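Local coordinates for RagA protein (Porphyromonas gingivalis, PDB 6SLN) that probably takes up peptides across the bacterial outer membrane as a TonB-dependent receptor, at residues A[840-845]-A[864-869]; A[924-929]-A[970-975]; A[936-941]-A[950-955]. All coordinates share one frame; numbering follows the deposited sequence.

Contact 1: A[840-845]-A[864-869]; sequences VTPPIT and AYIVGK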
loop_
_atom_site.group_PDB
_atom_site.type_symbol
_atom_site.label_atom_id
_atom_site.label_comp_id
_atom_site.label_asym_id
_atom_site.label_seq_id
_atom_site.Cartn_x
_atom_site.Cartn_y
_atom_site.Cartn_z
ATOM N N VAL A 840 -1.629 -24.035 36.188
ATOM C CA VAL A 840 -2.093 -23.567 34.888
ATOM C C VAL A 840 -1.185 -24.044 33.758
ATOM O O VAL A 840 -1.663 -24.308 32.649
ATOM C CB VAL A 840 -2.232 -22.038 34.905
ATOM C CG1 VAL A 840 -3.061 -21.556 33.718
ATOM C CG2 VAL A 840 -2.896 -21.626 36.184
ATOM N N THR A 841 0.106 -24.178 34.007
ATOM C CA THR A 841 1.003 -24.835 33.055
ATOM C C THR A 841 1.120 -26.306 33.432
ATOM O O THR A 841 1.421 -26.612 34.589
ATOM C CB THR A 841 2.388 -24.183 33.072
ATOM O OG1 THR A 841 2.273 -22.761 32.920
ATOM C CG2 THR A 841 3.290 -24.739 31.981
ATOM N N PRO A 842 0.848 -27.241 32.526
ATOM C CA PRO A 842 0.777 -28.664 32.916
ATOM C C PRO A 842 2.126 -29.177 33.381
ATOM O O PRO A 842 3.132 -29.010 32.678
ATOM C CB PRO A 842 0.327 -29.368 31.624
ATOM C CG PRO A 842 -0.360 -28.311 30.842
ATOM C CD PRO A 842 0.371 -27.024 31.149
ATOM N N PRO A 843 2.186 -29.829 34.551
ATOM C CA PRO A 843 3.492 -30.200 35.127
ATOM C C PRO A 843 4.112 -31.440 34.519
ATOM O O PRO A 843 5.332 -31.613 34.645
ATOM C CB PRO A 843 3.176 -30.452 36.620
ATOM C CG PRO A 843 1.737 -30.066 36.808
ATOM C CD PRO A 843 1.081 -30.169 35.458
ATOM N N ILE A 844 3.328 -32.307 33.875
ATOM C CA ILE A 844 3.797 -33.618 33.441
ATOM C C ILE A 844 3.715 -33.716 31.914
ATOM O O ILE A 844 2.655 -33.492 31.316
ATOM C CB ILE A 844 3.017 -34.735 34.160
ATOM C CG1 ILE A 844 3.322 -34.635 35.663
ATOM C CG2 ILE A 844 3.386 -36.106 33.603
ATOM C CD1 ILE A 844 2.521 -35.562 36.592
ATOM N N THR A 845 4.852 -34.042 31.294
ATOM C CA THR A 845 5.027 -34.082 29.850
ATOM C C THR A 845 5.763 -35.363 29.501
ATOM O O THR A 845 6.899 -35.560 29.943
ATOM C CB THR A 845 5.838 -32.881 29.362
ATOM O OG1 THR A 845 5.222 -31.665 29.801
ATOM C CG2 THR A 845 5.935 -32.883 27.836
ATOM N N ALA A 864 2.042 -39.569 23.003
ATOM C CA ALA A 864 2.434 -38.389 23.751
ATOM C C ALA A 864 1.336 -38.091 24.764
ATOM O O ALA A 864 0.157 -38.371 24.520
ATOM C CB ALA A 864 2.651 -37.192 22.817
ATOM N N TYR A 865 1.720 -37.518 25.901
ATOM C CA TYR A 865 0.708 -37.183 26.891
ATOM C C TYR A 865 1.054 -35.894 27.632
ATOM O O TYR A 865 2.211 -35.456 27.697
ATOM C CB TYR A 865 0.493 -38.328 27.885
ATOM C CG TYR A 865 1.748 -38.844 28.534
ATOM C CD1 TYR A 865 2.500 -39.843 27.933
ATOM C CD2 TYR A 865 2.164 -38.358 29.763
ATOM C CE1 TYR A 865 3.645 -40.329 28.530
ATOM C CE2 TYR A 865 3.310 -38.839 30.371
ATOM C CZ TYR A 865 4.041 -39.823 29.752
ATOM O OH TYR A 865 5.180 -40.285 30.351
ATOM N N ILE A 866 0.004 -35.287 28.177
ATOM C CA ILE A 866 0.068 -34.061 28.953
ATOM C C ILE A 866 -0.811 -34.298 30.175
ATOM O O ILE A 866 -2.039 -34.315 30.062
ATOM C CB ILE A 866 -0.407 -32.843 28.147
ATOM C CG1 ILE A 866 0.509 -32.612 26.949
ATOM C CG2 ILE A 866 -0.478 -31.599 29.007
ATOM C CD1 ILE A 866 1.863 -32.051 27.313
ATOM N N VAL A 867 -0.187 -34.501 31.331
ATOM C CA VAL A 867 -0.874 -34.845 32.574
ATOM C C VAL A 867 -0.783 -33.670 33.537
ATOM O O VAL A 867 0.264 -33.025 33.648
ATOM C CB VAL A 867 -0.270 -36.113 33.209
ATOM C CG1 VAL A 867 -0.994 -36.461 34.499
ATOM C CG2 VAL A 867 -0.319 -37.271 32.222
ATOM N N GLY A 868 -1.872 -33.400 34.246
ATOM C CA GLY A 868 -1.911 -32.240 35.104
ATOM C C GLY A 868 -2.456 -30.989 34.457
ATOM O O GLY A 868 -2.449 -29.930 35.103
ATOM N N LYS A 869 -2.946 -31.082 33.216
ATOM C CA LYS A 869 -3.597 -29.961 32.551
ATOM C C LYS A 869 -5.032 -29.816 33.048
ATOM O O LYS A 869 -5.792 -30.790 33.098
ATOM C CB LYS A 869 -3.557 -30.151 31.029
ATOM C CG LYS A 869 -4.169 -29.022 30.198
ATOM C CD LYS A 869 -3.367 -28.819 28.902
ATOM C CE LYS A 869 -4.199 -28.267 27.758
ATOM N NZ LYS A 869 -4.914 -26.980 28.037
#
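Pro842 and Lys869 run alongside each other in the same direction, so the proline ring rests along the lysine methylenes from CB to CD, with Pro842 CG 3.6 Å from Lys869 CD. The lysine chain bends at chi2 (144°) and again at chi4, carrying NZ off to the carbonyl oxygen of Gly975. Pro842 CB also meets Ile866 CG2 at 3.5 Å. The CG1 branch of Ile866 (chi2 -73°) carries CD1 to Thr845, 4.2 Å from Thr845 CG2. Thr845 and Ile866 form a non-hydrogen-bonded antiparallel pair of the hairpin 844-853/857-873, part of the TonB-dependent receptor barrel; Gln130 of the plug touches both, which places this face inside the barrel. Ile844 and Val867 form the adjoining hydrogen-bonded pair on the other face, with Ile844 CG2 3.7 Å from Val867 CB. Their backbones exchange two bonds: Val867 N to Ile844 O at 3.0 Å, with the donor 34° above the carbonyl plane, and Ile844 N to Val867 O at 3.2 Å, nearly along the C=O axis. Ile844 CG2 also reaches the edge of the Tyr865 ring, 4.2 Å from CE2.

Contact 2: A[924-929]-A[970-975]; sequences ASFLRL and FDPEAG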
loop_
_atom_site.group_PDB
_atom_site.type_symbol
_atom_site.label_atom_id
_atom_site.label_comp_id
_atom_site.label_asym_id
_atom_site.label_seq_id
_atom_site.Cartn_x
_atom_site.Cartn_y
_atom_site.Cartn_z
ATOM N N ALA A 924 -8.181 -31.326 31.811
ATOM C CA ALA A 924 -7.885 -31.365 30.386
ATOM C C ALA A 924 -6.614 -32.156 30.068
ATOM O O ALA A 924 -6.001 -31.937 29.013
ATOM C CB ALA A 924 -7.794 -29.943 29.825
ATOM N N SER A 925 -6.211 -33.075 30.944
ATOM C CA SER A 925 -5.096 -33.959 30.628
ATOM C C SER A 925 -5.494 -34.936 29.526
ATOM O O SER A 925 -6.680 -35.214 29.304
ATOM C CB SER A 925 -4.643 -34.733 31.869
ATOM O OG SER A 925 -4.738 -33.931 33.023
ATOM N N PHE A 926 -4.491 -35.465 28.825
ATOM C CA PHE A 926 -4.828 -36.313 27.690
ATOM C C PHE A 926 -3.630 -37.131 27.239
ATOM O O PHE A 926 -2.481 -36.720 27.388
ATOM C CB PHE A 926 -5.359 -35.493 26.508
ATOM C CG PHE A 926 -4.349 -34.543 25.912
ATOM C CD1 PHE A 926 -3.546 -34.932 24.843
ATOM C CD2 PHE A 926 -4.215 -33.250 26.402
ATOM C CE1 PHE A 926 -2.624 -34.041 24.280
ATOM C CE2 PHE A 926 -3.306 -32.363 25.833
ATOM C CZ PHE A 926 -2.515 -32.766 24.770
ATOM N N LEU A 927 -3.929 -38.294 26.681
ATOM C CA LEU A 927 -2.982 -39.111 25.942
ATOM C C LEU A 927 -3.428 -39.126 24.487
ATOM O O LEU A 927 -4.609 -39.345 24.199
ATOM C CB LEU A 927 -2.939 -40.520 26.516
ATOM C CG LEU A 927 -2.484 -41.692 25.659
ATOM C CD1 LEU A 927 -0.985 -41.667 25.518
ATOM C CD2 LEU A 927 -2.941 -43.014 26.286
ATOM N N ARG A 928 -2.509 -38.854 23.576
ATOM C CA ARG A 928 -2.841 -38.807 22.161
ATOM C C ARG A 928 -1.946 -39.771 21.403
ATOM O O ARG A 928 -0.716 -39.690 21.494
ATOM C CB ARG A 928 -2.698 -37.394 21.609
ATOM C CG ARG A 928 -3.619 -37.116 20.437
ATOM C CD ARG A 928 -3.957 -35.637 20.402
ATOM N NE ARG A 928 -5.337 -35.382 20.776
ATOM C CZ ARG A 928 -5.849 -34.178 21.004
ATOM N NH1 ARG A 928 -5.089 -33.098 20.905
ATOM N NH2 ARG A 928 -7.138 -34.063 21.333
ATOM N N LEU A 929 -2.562 -40.694 20.680
ATOM C CA LEU A 929 -1.845 -41.456 19.668
ATOM C C LEU A 929 -1.546 -40.479 18.549
ATOM O O LEU A 929 -2.411 -40.181 17.729
ATOM C CB LEU A 929 -2.678 -42.637 19.185
ATOM C CG LEU A 929 -2.052 -43.498 18.096
ATOM C CD1 LEU A 929 -0.621 -43.860 18.451
ATOM C CD2 LEU A 929 -2.883 -44.753 17.853
ATOM N N PHE A 970 -14.246 -30.169 22.977
ATOM C CA PHE A 970 -13.837 -30.893 21.777
ATOM C C PHE A 970 -12.392 -31.367 21.875
ATOM O O PHE A 970 -12.080 -32.524 21.567
ATOM C CB PHE A 970 -14.026 -30.011 20.547
ATOM C CG PHE A 970 -15.460 -29.850 20.130
ATOM C CD1 PHE A 970 -16.255 -28.866 20.703
ATOM C CD2 PHE A 970 -16.010 -30.676 19.144
ATOM C CE1 PHE A 970 -17.577 -28.707 20.299
ATOM C CE2 PHE A 970 -17.317 -30.523 18.742
ATOM C CZ PHE A 970 -18.105 -29.538 19.325
ATOM N N ASP A 971 -11.500 -30.491 22.293
ATOM C CA ASP A 971 -10.078 -30.818 22.290
ATOM C C ASP A 971 -9.432 -30.368 23.601
ATOM O O ASP A 971 -9.354 -29.156 23.872
ATOM C CB ASP A 971 -9.387 -30.164 21.082
ATOM C CG ASP A 971 -7.948 -30.634 20.898
ATOM O OD1 ASP A 971 -7.461 -31.464 21.713
ATOM O OD2 ASP A 971 -7.292 -30.159 19.933
ATOM N N PRO A 972 -8.955 -31.301 24.431
ATOM C CA PRO A 972 -8.237 -30.882 25.645
ATOM C C PRO A 972 -6.972 -30.087 25.337
ATOM O O PRO A 972 -6.561 -29.261 26.156
ATOM C CB PRO A 972 -7.938 -32.211 26.361
ATOM C CG PRO A 972 -8.020 -33.271 25.299
ATOM C CD PRO A 972 -8.948 -32.759 24.235
ATOM N N GLU A 973 -6.365 -30.276 24.162
ATOM C CA GLU A 973 -5.193 -29.488 23.799
ATOM C C GLU A 973 -5.540 -28.057 23.420
ATOM O O GLU A 973 -4.669 -27.185 23.467
ATOM C CB GLU A 973 -4.448 -30.151 22.640
ATOM C CG GLU A 973 -3.064 -29.569 22.344
ATOM C CD GLU A 973 -2.298 -30.407 21.335
ATOM O OE1 GLU A 973 -1.193 -30.008 20.902
ATOM O OE2 GLU A 973 -2.808 -31.485 20.973
ATOM N N ALA A 974 -6.783 -27.785 23.052
ATOM C CA ALA A 974 -7.090 -26.533 22.369
ATOM C C ALA A 974 -7.359 -25.427 23.386
ATOM O O ALA A 974 -8.475 -24.943 23.561
ATOM C CB ALA A 974 -8.265 -26.719 21.419
ATOM N N GLY A 975 -6.299 -25.000 24.032
ATOM C CA GLY A 975 -6.402 -23.868 24.932
ATOM C C GLY A 975 -5.407 -23.979 26.068
ATOM O O GLY A 975 -4.686 -24.960 26.211
#
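A single carboxylate oxygen, Asp971 OD1, accepts three N-H groups. Both terminal nitrogens of Arg928 grip it end-on in a salt bridge, NH2 at 2.6 Å from OD1 and NH1 at 3.0 Å from the same atom. OD1 lies within the guanidinium plane, but the carboxylate is turned 55° against that plane. NH1 meets the syn lone pair of OD1; NH2 comes from above the carboxylate plane. The third donor is the backbone N of Glu973, 2.9 Å from Asp971 OD1, which closes an Asx turn on a type I beta turn running from Asp971 to Ala974.

The same turn presents a second acid, completing an Asp971-Arg928-Glu973 salt-bridge network. Glu973, with CG anti to its backbone N (chi1 -169°) and an extended chain beyond, brings OE2 2.8 Å from Arg928 NH1 at the guanidinium edge. As a hydrogen bond this pair is weak, bent to 118° at the hydrogen, although the two flat groups are nearly coplanar.

Next to the ion network the packing is apolar. Pro972 CG lies 3.7 Å from Phe926 CB, and the Phe926 ring crosses Glu973 obliquely, CZ 3.9 Å from Glu973 CB. Ala924 CB abuts Pro972 CB at 4.1 Å.

The contact fastens the loop after strand 951-964 to barrel strand 921-937. Second-shell bonds fix the charged groups: Thr963 OG1 takes Arg928 NE, Asn985 ND2 serves Asp971 OD2, and Glu973 OE1 accepts from Thr133 N of the plug. With one arginine between two acids in a buried setting, the network probably carries net negative charge locally, while the three donors on OD1 would be expected to favour the ionised form of Asp971.

Contact 3: A[936-941]-A[950-955]; sequences YVLPNS and GGARVY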
loop_
_atom_site.group_PDB
_atom_site.type_symbol
_atom_site.label_atom_id
_atom_site.label_comp_id
_atom_site.label_asym_id
_atom_site.label_seq_id
_atom_site.Cartn_x
_atom_site.Cartn_y
_atom_site.Cartn_z
ATOM N N TYR A 936 5.296 -50.415 4.039
ATOM C CA TYR A 936 5.751 -51.596 3.314
ATOM C C TYR A 936 6.874 -51.201 2.365
ATOM O O TYR A 936 6.630 -50.522 1.362
ATOM C CB TYR A 936 4.614 -52.256 2.545
ATOM C CG TYR A 936 5.019 -53.601 2.020
ATOM C CD1 TYR A 936 6.041 -54.311 2.631
ATOM C CD2 TYR A 936 4.409 -54.154 0.912
ATOM C CE1 TYR A 936 6.440 -55.541 2.161
ATOM C CE2 TYR A 936 4.802 -55.384 0.433
ATOM C CZ TYR A 936 5.819 -56.074 1.066
ATOM O OH TYR A 936 6.228 -57.306 0.614
ATOM N N VAL A 937 8.093 -51.629 2.686
ATOM C CA VAL A 937 9.237 -51.500 1.786
ATOM C C VAL A 937 9.129 -52.629 0.768
ATOM O O VAL A 937 9.289 -53.800 1.117
ATOM C CB VAL A 937 10.569 -51.560 2.543
ATOM C CG1 VAL A 937 11.730 -51.780 1.581
ATOM C CG2 VAL A 937 10.786 -50.283 3.338
ATOM N N LEU A 938 8.844 -52.283 -0.485
ATOM C CA LEU A 938 8.590 -53.305 -1.488
ATOM C C LEU A 938 9.821 -54.187 -1.661
ATOM O O LEU A 938 10.952 -53.681 -1.670
ATOM C CB LEU A 938 8.207 -52.684 -2.831
ATOM C CG LEU A 938 6.842 -51.994 -2.874
ATOM C CD1 LEU A 938 6.231 -52.135 -4.253
ATOM C CD2 LEU A 938 5.880 -52.503 -1.794
ATOM N N PRO A 939 9.637 -55.506 -1.788
ATOM C CA PRO A 939 10.764 -56.449 -1.858
ATOM C C PRO A 939 11.843 -56.078 -2.866
ATOM O O PRO A 939 11.559 -55.905 -4.057
ATOM C CB PRO A 939 10.080 -57.767 -2.250
ATOM C CG PRO A 939 8.650 -57.395 -2.605
ATOM C CD PRO A 939 8.344 -56.198 -1.798
ATOM N N ASN A 940 13.087 -55.972 -2.377
ATOM C CA ASN A 940 14.226 -55.575 -3.207
ATOM C C ASN A 940 14.313 -56.384 -4.497
ATOM O O ASN A 940 14.811 -55.879 -5.511
ATOM C CB ASN A 940 15.515 -55.729 -2.392
ATOM C CG ASN A 940 16.755 -55.273 -3.140
ATOM O OD1 ASN A 940 17.094 -55.805 -4.202
ATOM N ND2 ASN A 940 17.444 -54.287 -2.586
ATOM N N SER A 941 13.825 -57.628 -4.478
ATOM C CA SER A 941 13.943 -58.516 -5.631
ATOM C C SER A 941 13.369 -57.887 -6.890
ATOM O O SER A 941 13.997 -57.924 -7.955
ATOM C CB SER A 941 13.240 -59.840 -5.330
ATOM O OG SER A 941 13.413 -60.174 -3.968
ATOM N N GLY A 950 15.340 -48.317 -7.863
ATOM C CA GLY A 950 16.034 -49.181 -6.928
ATOM C C GLY A 950 15.154 -49.726 -5.816
ATOM O O GLY A 950 15.449 -50.784 -5.252
ATOM N N GLY A 951 14.074 -49.021 -5.491
ATOM C CA GLY A 951 13.210 -49.455 -4.409
ATOM C C GLY A 951 11.909 -48.685 -4.429
ATOM O O GLY A 951 11.708 -47.787 -5.246
ATOM N N ALA A 952 11.019 -49.047 -3.505
ATOM C CA ALA A 952 9.764 -48.322 -3.351
ATOM C C ALA A 952 9.137 -48.661 -2.004
ATOM O O ALA A 952 9.359 -49.745 -1.457
ATOM C CB ALA A 952 8.787 -48.642 -4.486
ATOM N N ARG A 953 8.358 -47.719 -1.474
ATOM C CA ARG A 953 7.614 -47.935 -0.241
ATOM C C ARG A 953 6.209 -47.378 -0.386
ATOM O O ARG A 953 6.006 -46.339 -1.023
ATOM C CB ARG A 953 8.268 -47.268 0.970
ATOM C CG ARG A 953 9.714 -47.601 1.183
ATOM C CD ARG A 953 10.398 -46.582 2.076
ATOM N NE ARG A 953 11.833 -46.840 2.096
ATOM C CZ ARG A 953 12.538 -47.121 3.185
ATOM N NH1 ARG A 953 11.947 -47.162 4.370
ATOM N NH2 ARG A 953 13.841 -47.354 3.091
ATOM N N VAL A 954 5.246 -48.063 0.216
ATOM C CA VAL A 954 3.913 -47.519 0.424
ATOM C C VAL A 954 3.642 -47.532 1.920
ATOM O O VAL A 954 4.172 -48.371 2.660
ATOM C CB VAL A 954 2.828 -48.302 -0.337
ATOM C CG1 VAL A 954 2.880 -47.956 -1.807
ATOM C CG2 VAL A 954 3.003 -49.817 -0.119
ATOM N N TYR A 955 2.828 -46.579 2.370
ATOM C CA TYR A 955 2.491 -46.503 3.780
ATOM C C TYR A 955 1.062 -46.025 3.958
ATOM O O TYR A 955 0.512 -45.295 3.124
ATOM C CB TYR A 955 3.424 -45.576 4.560
ATOM C CG TYR A 955 3.405 -44.119 4.127
ATOM C CD1 TYR A 955 2.419 -43.239 4.570
ATOM C CD2 TYR A 955 4.403 -43.614 3.296
ATOM C CE1 TYR A 955 2.425 -41.897 4.179
ATOM C CE2 TYR A 955 4.418 -42.288 2.909
ATOM C CZ TYR A 955 3.431 -41.431 3.347
ATOM O OH TYR A 955 3.469 -40.113 2.944
#
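Three backbone bonds join 936-941 to 950-955 in antiparallel register: Tyr936 and Val954 exchange two, the shorter from Tyr936 N to Val954 O at 2.7 Å, and Leu938 N adds a third to Ala952 O. The first runs nearly along the C=O axis (173°), while the other two donors lie in the planes of the carbonyls they meet.

Between these bonds, Val937 and Arg953 make a non-hydrogen-bonded pair whose side chains extend alongside each other on one face. Val937 has CG1 anti to its backbone N (chi1 166°), which sets CG2 against the arginine. The extended Arg953 chain passes along this methyl, CG 3.6 Å from Val937 CG2, and sets its guanidinium with one face toward the methyl, which is offset toward the rim, 3.5 Å from Arg953 NH1. The contact is thus methyl against a flat cation, with no polar bond between the pair.

On the opposite face Tyr936 and Val954 are paired. Tyr936 CB touches Val954 CG2 at 4.0 Å, but the phenol turns off from strand 951-964. Leu938 fills in beside them, its CD2 4.3 Å from Val954 CG2 and its CG 4.2 Å from Ala952 CB, extending an apolar surface patch that may face lipid.

Beyond the pairing, Gly950 and Gly951 both face Ser996 in a classic beta bulge, and Tyr955 makes a cation-pi contact with Lys933. The whole is the closing end of an antiparallel hairpin, strands 921-937 and 951-964, within the transmembrane beta-barrel of a TonB-dependent receptor.

How the contacts relate
Contacts 1 and 2 sit close together, centres 10 Å apart, and touch directly: Ala864 and Arg928 are bonded through their backbones, and Lys869 reaches the loop of contact 2. Contact 3 lies on the surface, its centre about 36 Å from that of contact 2, yet uses the same strand, 921-937, and is nested within the chain loop that contact 2 closes. Contact 2 is buried and joins a loop to a strand through charged side chains and Pro972 packed against Phe926; it alone of the three has salt bridges. Contact 1, partly buried, and contact 3 pair neighbouring barrel strands, combining backbone bonds with largely apolar side-chain packing, contact 3 with the exposed Arg953.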